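Local coordinates for protein nucleocapsid (Crimean-congo hemorrhagic fever virus, PDB 4AKL) that probably binds single- and double-stranded RNA and helps package the viral genome, and probably has sequence-non-specific double-stranded DNA endonuclease activity, at residues S165-R177 and I443-H456. Sequence-based numbering, arbitrary orientation.
Sequences SVKEMLSDMIRRR and IQDMDIVASEHLLH. Unlike the reference sequence in segment 443-456: D445 (reference His).
M446 O accepts two bonds from R176; the strong one comes from NH1 at 2.7 Å. The second, weak bond comes from R176 NH2, 3.3 Å from M446 O. NH2 also makes a weak bond to I443 O at 2.8 Å. The R176 guanidinium thus fits its edge to the backbone of the I443-M446 type I turn, while V449 CG2 lies over one face.

D172, R175, R176 and E452 form a salt-bridge network, with D172 bridged by both arginines. R176 NE bonds D172 OD2 almost straight (175°), meeting it from above the carboxylate plane. This fixes the rotation of the guanidinium. R175 NE and NH2 both hold D172 OD1. In one of its two modelled conformers, Q444 places CG over one face of the R175 guanidinium, toward its rim. E452 pushes its carboxylate into the hole formed by M169, D172, M173 and R176. Its OE2 lies 2.7 Å from D172 OD2, a spacing that suggests one acid holds a proton. E452 OE1 pairs with R176 NE by charge alone.

Beside this network, M173 is bent at chi3 (72°), bringing CE to 3.4 Å from E452 O. The apolar packing centres on L455 CD2, which meets M169 CB at 3.8 Å and also touches M173 SD and V166 CG1.

The axes of 165-177 and 450-456 cross at -99°. Helix 425-440 borders both segments through V431, F434 and Q437, and I481 of strand 480-481 packs on V166 and L170.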
loop_
_atom_site.group_PDB
_atom_site.type_symbol
_atom_site.label_atom_id
_atom_site.label_comp_id
_atom_site.label_asym_id
_atom_site.label_seq_id
_atom_site.Cartn_x
_atom_site.Cartn_y
_atom_site.Cartn_z
ATOM N N SER A 165 2.498 20.644 -15.340
ATOM C CA SER A 165 1.557 20.230 -14.265
ATOM C C SER A 165 2.044 18.996 -13.514
ATOM O O SER A 165 1.989 18.952 -12.305
ATOM C CB SER A 165 0.157 19.927 -14.828
ATOM O OG SER A 165 -0.564 21.117 -15.073
ATOM N N VAL A 166 2.533 18.007 -14.235
ATOM C CA VAL A 166 3.103 16.824 -13.582
ATOM C C VAL A 166 4.322 17.204 -12.749
ATOM O O VAL A 166 4.455 16.758 -11.634
ATOM C CB VAL A 166 3.450 15.732 -14.624
ATOM C CG1 VAL A 166 4.287 14.600 -14.005
ATOM C CG2 VAL A 166 2.156 15.216 -15.266
ATOM N N LYS A 167 5.194 18.034 -13.314
ATOM C CA LYS A 167 6.391 18.534 -12.599
ATOM C C LYS A 167 6.040 19.347 -11.340
ATOM O O LYS A 167 6.757 19.280 -10.326
ATOM C CB LYS A 167 7.322 19.294 -13.538
ATOM C CG LYS A 167 8.169 18.348 -14.442
ATOM C CD LYS A 167 9.141 19.085 -15.337
ATOM C CE LYS A 167 10.152 18.104 -16.045
ATOM N NZ LYS A 167 11.068 18.803 -16.995
ATOM N N GLU A 168 4.929 20.090 -11.384
ATOM C CA GLU A 168 4.441 20.816 -10.186
ATOM C C GLU A 168 3.972 19.844 -9.095
ATOM O O GLU A 168 4.286 20.050 -7.914
ATOM C CB GLU A 168 3.322 21.801 -10.542
ATOM C CG GLU A 168 2.673 22.476 -9.340
ATOM C CD GLU A 168 1.468 23.289 -9.705
ATOM O OE1 GLU A 168 1.322 23.746 -10.878
ATOM O OE2 GLU A 168 0.649 23.482 -8.795
ATOM N N MET A 169 3.225 18.795 -9.494
ATOM C CA MET A 169 2.809 17.719 -8.589
ATOM C C MET A 169 3.991 17.103 -7.876
ATOM O O MET A 169 3.968 16.995 -6.670
ATOM C CB MET A 169 2.004 16.626 -9.307
ATOM C CG MET A 169 0.617 17.111 -9.708
ATOM S SD MET A 169 -0.335 15.904 -10.597
ATOM C CE MET A 169 -0.904 14.903 -9.220
ATOM N N LEU A 170 5.020 16.723 -8.630
ATOM C CA LEU A 170 6.269 16.201 -8.062
ATOM C C LEU A 170 7.007 17.157 -7.092
ATOM O O LEU A 170 7.560 16.700 -6.071
ATOM C CB LEU A 170 7.217 15.779 -9.180
ATOM C CG LEU A 170 6.866 14.471 -9.876
ATOM C CD1 LEU A 170 7.802 14.288 -11.102
ATOM C CD2 LEU A 170 7.057 13.294 -8.906
ATOM N N SER A 171 7.026 18.452 -7.395
ATOM C CA SER A 171 7.621 19.448 -6.478
ATOM C C SER A 171 6.925 19.463 -5.115
ATOM O O SER A 171 7.579 19.576 -4.048
ATOM C CB SER A 171 7.560 20.846 -7.088
ATOM O OG SER A 171 8.228 20.880 -8.353
ATOM N N ASP A 172 5.602 19.365 -5.133
ATOM C CA ASP A 172 4.881 19.336 -3.883
ATOM C C ASP A 172 5.101 17.982 -3.197
ATOM O O ASP A 172 5.176 17.904 -1.966
ATOM C CB ASP A 172 3.391 19.557 -4.108
ATOM C CG ASP A 172 2.629 19.626 -2.806
ATOM O OD1 ASP A 172 2.977 20.462 -1.944
ATOM O OD2 ASP A 172 1.715 18.837 -2.663
ATOM N N MET A 173 5.190 16.925 -3.995
ATOM C CA MET A 173 5.388 15.586 -3.442
ATOM C C MET A 173 6.754 15.544 -2.769
ATOM O O MET A 173 6.842 15.078 -1.643
ATOM C CB MET A 173 5.215 14.484 -4.510
ATOM C CG MET A 173 3.799 14.381 -5.045
ATOM S SD MET A 173 3.550 13.660 -6.702
ATOM C CE MET A 173 3.884 11.917 -6.406
ATOM N N ILE A 174 7.798 16.059 -3.434
ATOM C CA ILE A 174 9.171 16.117 -2.841
ATOM C C ILE A 174 9.238 17.047 -1.620
ATOM O O ILE A 174 9.938 16.743 -0.645
ATOM C CB ILE A 174 10.253 16.528 -3.888
ATOM C CG1 ILE A 174 10.363 15.485 -5.027
ATOM C CG2 ILE A 174 11.675 16.693 -3.228
ATOM C CD1 ILE A 174 11.212 15.965 -6.255
ATOM N N ARG A 175 8.538 18.189 -1.675
ATOM C CA ARG A 175 8.353 19.054 -0.499
ATOM C C ARG A 175 7.807 18.243 0.703
ATOM O O ARG A 175 8.293 18.395 1.828
ATOM C CB ARG A 175 7.395 20.210 -0.808
ATOM C CG ARG A 175 7.103 21.166 0.380
ATOM C CD ARG A 175 5.956 22.104 0.069
ATOM N NE ARG A 175 4.652 21.421 0.081
ATOM C CZ ARG A 175 3.886 21.210 1.158
ATOM N NH1 ARG A 175 4.258 21.610 2.369
ATOM N NH2 ARG A 175 2.729 20.581 1.012
ATOM N N ARG A 176 6.793 17.392 0.444
ATOM C CA ARG A 176 6.156 16.538 1.485
ATOM C C ARG A 176 7.106 15.461 2.009
ATOM O O ARG A 176 7.265 15.282 3.210
ATOM C CB ARG A 176 4.850 15.878 0.965
ATOM C CG ARG A 176 3.674 16.844 0.832
ATOM C CD ARG A 176 2.517 16.260 -0.046
ATOM N NE ARG A 176 1.546 17.318 -0.293
ATOM C CZ ARG A 176 0.580 17.692 0.537
ATOM N NH1 ARG A 176 0.399 17.075 1.711
ATOM N NH2 ARG A 176 -0.228 18.697 0.201
ATOM N N ARG A 177 7.725 14.756 1.085
ATOM C CA ARG A 177 8.695 13.735 1.391
ATOM C C ARG A 177 9.820 14.306 2.255
ATOM O O ARG A 177 10.194 13.687 3.256
ATOM C CB ARG A 177 9.235 13.156 0.088
ATOM C CG ARG A 177 10.212 11.979 0.210
ATOM C CD ARG A 177 10.539 11.390 -1.203
ATOM N NE ARG A 177 11.534 10.316 -1.093
ATOM C CZ ARG A 177 12.854 10.493 -0.966
ATOM N NH1 ARG A 177 13.397 11.720 -0.943
ATOM N NH2 ARG A 177 13.658 9.425 -0.863
ATOM N N ILE A 443 -3.806 23.043 -1.506
ATOM C CA ILE A 443 -3.108 21.746 -1.638
ATOM C C ILE A 443 -2.249 21.466 -0.424
ATOM O O ILE A 443 -2.412 20.430 0.253
ATOM C CB ILE A 443 -2.205 21.733 -2.957
ATOM C CG1 ILE A 443 -3.066 21.564 -4.186
ATOM C CG2 ILE A 443 -1.116 20.615 -2.975
ATOM C CD1 ILE A 443 -4.054 20.371 -4.094
ATOM N N GLN A 444 -1.362 22.421 -0.150
ATOM C CA GLN A 444 -0.378 22.310 0.936
ATOM C C GLN A 444 -0.990 22.078 2.331
ATOM O O GLN A 444 -0.313 21.545 3.194
ATOM C CB GLN A 444 0.573 23.533 0.946
ATOM C CG GLN A 444 1.662 23.531 -0.159
ATOM C CD GLN A 444 1.202 24.025 -1.524
ATOM O OE1 GLN A 444 0.187 24.715 -1.651
ATOM N NE2 GLN A 444 1.968 23.665 -2.565
ATOM N N ASP A 445 -2.258 22.452 2.547
ATOM C CA ASP A 445 -2.918 22.189 3.860
ATOM C C ASP A 445 -3.528 20.798 4.072
ATOM O O ASP A 445 -3.942 20.447 5.218
ATOM C CB ASP A 445 -4.003 23.207 4.136
ATOM C CG ASP A 445 -3.468 24.438 4.781
ATOM O OD1 ASP A 445 -2.307 24.823 4.476
ATOM O OD2 ASP A 445 -4.209 25.023 5.590
ATOM N N MET A 446 -3.610 20.018 3.009
ATOM C CA MET A 446 -4.142 18.678 3.119
ATOM C C MET A 446 -3.003 17.741 3.489
ATOM O O MET A 446 -1.947 17.814 2.894
ATOM C CB MET A 446 -4.753 18.237 1.800
ATOM C CG MET A 446 -5.829 19.155 1.282
ATOM S SD MET A 446 -6.424 18.566 -0.315
ATOM C CE MET A 446 -7.719 17.441 0.213
ATOM N N ASP A 447 -3.230 16.859 4.471
ATOM C CA ASP A 447 -2.272 15.792 4.771
ATOM C C ASP A 447 -2.124 14.897 3.524
ATOM O O ASP A 447 -1.059 14.470 3.190
ATOM C CB ASP A 447 -2.747 14.927 5.960
ATOM C CG ASP A 447 -2.816 15.700 7.286
ATOM O OD1 ASP A 447 -2.448 16.898 7.291
ATOM O OD2 ASP A 447 -3.253 15.104 8.325
ATOM N N ILE A 448 -3.232 14.645 2.856
ATOM C CA ILE A 448 -3.307 13.656 1.779
ATOM C C ILE A 448 -3.931 14.216 0.533
ATOM O O ILE A 448 -5.099 14.642 0.583
ATOM C CB ILE A 448 -4.187 12.448 2.239
ATOM C CG1 ILE A 448 -3.484 11.643 3.343
ATOM C CG2 ILE A 448 -4.578 11.489 1.031
ATOM C CD1 ILE A 448 -2.113 11.265 2.985
ATOM N N VAL A 449 -3.182 14.207 -0.576
ATOM C CA VAL A 449 -3.699 14.642 -1.891
ATOM C C VAL A 449 -3.869 13.366 -2.737
ATOM O O VAL A 449 -2.869 12.815 -3.227
ATOM C CB VAL A 449 -2.773 15.638 -2.529
ATOM C CG1 VAL A 449 -3.227 16.026 -3.966
ATOM C CG2 VAL A 449 -2.701 16.880 -1.668
ATOM N N ALA A 450 -5.131 12.903 -2.874
ATOM C CA ALA A 450 -5.444 11.670 -3.630
ATOM C C ALA A 450 -4.779 11.587 -5.026
ATOM O O ALA A 450 -4.250 10.572 -5.390
ATOM C CB ALA A 450 -6.961 11.491 -3.820
ATOM N N SER A 451 -4.823 12.666 -5.776
ATOM C CA SER A 451 -4.239 12.695 -7.133
ATOM C C SER A 451 -2.735 12.516 -7.108
ATOM O O SER A 451 -2.184 11.918 -8.020
ATOM C CB SER A 451 -4.611 14.000 -7.844
ATOM O OG SER A 451 -4.172 15.104 -7.066
ATOM N N GLU A 452 -2.067 13.032 -6.072
ATOM C CA GLU A 452 -0.617 12.787 -5.883
ATOM C C GLU A 452 -0.296 11.315 -5.561
ATOM O O GLU A 452 0.676 10.767 -6.110
ATOM C CB GLU A 452 -0.020 13.706 -4.817
ATOM C CG GLU A 452 0.023 15.116 -5.293
ATOM C CD GLU A 452 0.597 16.075 -4.316
ATOM O OE1 GLU A 452 1.039 15.639 -3.260
ATOM O OE2 GLU A 452 0.609 17.287 -4.613
ATOM N N HIS A 453 -1.124 10.689 -4.699
ATOM C CA HIS A 453 -1.036 9.255 -4.355
ATOM C C HIS A 453 -1.192 8.468 -5.675
ATOM O O HIS A 453 -0.445 7.539 -5.949
ATOM C CB HIS A 453 -2.156 8.984 -3.311
ATOM C CG HIS A 453 -2.251 7.593 -2.768
ATOM N ND1 HIS A 453 -1.217 6.960 -2.094
ATOM C CD2 HIS A 453 -3.292 6.728 -2.751
ATOM C CE1 HIS A 453 -1.622 5.755 -1.710
ATOM N NE2 HIS A 453 -2.878 5.591 -2.096
ATOM N N LEU A 454 -2.181 8.870 -6.492
ATOM C CA LEU A 454 -2.394 8.208 -7.775
ATOM C C LEU A 454 -1.172 8.338 -8.718
ATOM O O LEU A 454 -0.777 7.370 -9.302
ATOM C CB LEU A 454 -3.639 8.710 -8.477
ATOM C CG LEU A 454 -5.005 8.300 -7.911
ATOM C CD1 LEU A 454 -6.091 9.145 -8.657
ATOM C CD2 LEU A 454 -5.329 6.758 -7.971
ATOM N N LEU A 455 -0.599 9.523 -8.847
ATOM C CA LEU A 455 0.609 9.712 -9.671
ATOM C C LEU A 455 1.786 8.864 -9.203
ATOM O O LEU A 455 2.497 8.258 -10.004
ATOM C CB LEU A 455 1.030 11.188 -9.705
ATOM C CG LEU A 455 2.237 11.561 -10.605
ATOM C CD1 LEU A 455 2.005 11.160 -12.037
ATOM C CD2 LEU A 455 2.575 13.060 -10.515
ATOM N N HIS A 456 1.978 8.847 -7.902
ATOM C CA HIS A 456 3.051 8.095 -7.264
ATOM C C HIS A 456 2.955 6.640 -7.683
ATOM O O HIS A 456 3.895 6.072 -8.181
ATOM C CB HIS A 456 2.951 8.246 -5.752
ATOM C CG HIS A 456 4.061 7.605 -5.019
ATOM N ND1 HIS A 456 5.310 8.184 -4.899
ATOM C CD2 HIS A 456 4.125 6.425 -4.370
ATOM C CE1 HIS A 456 6.094 7.376 -4.205
ATOM N NE2 HIS A 456 5.394 6.308 -3.867
#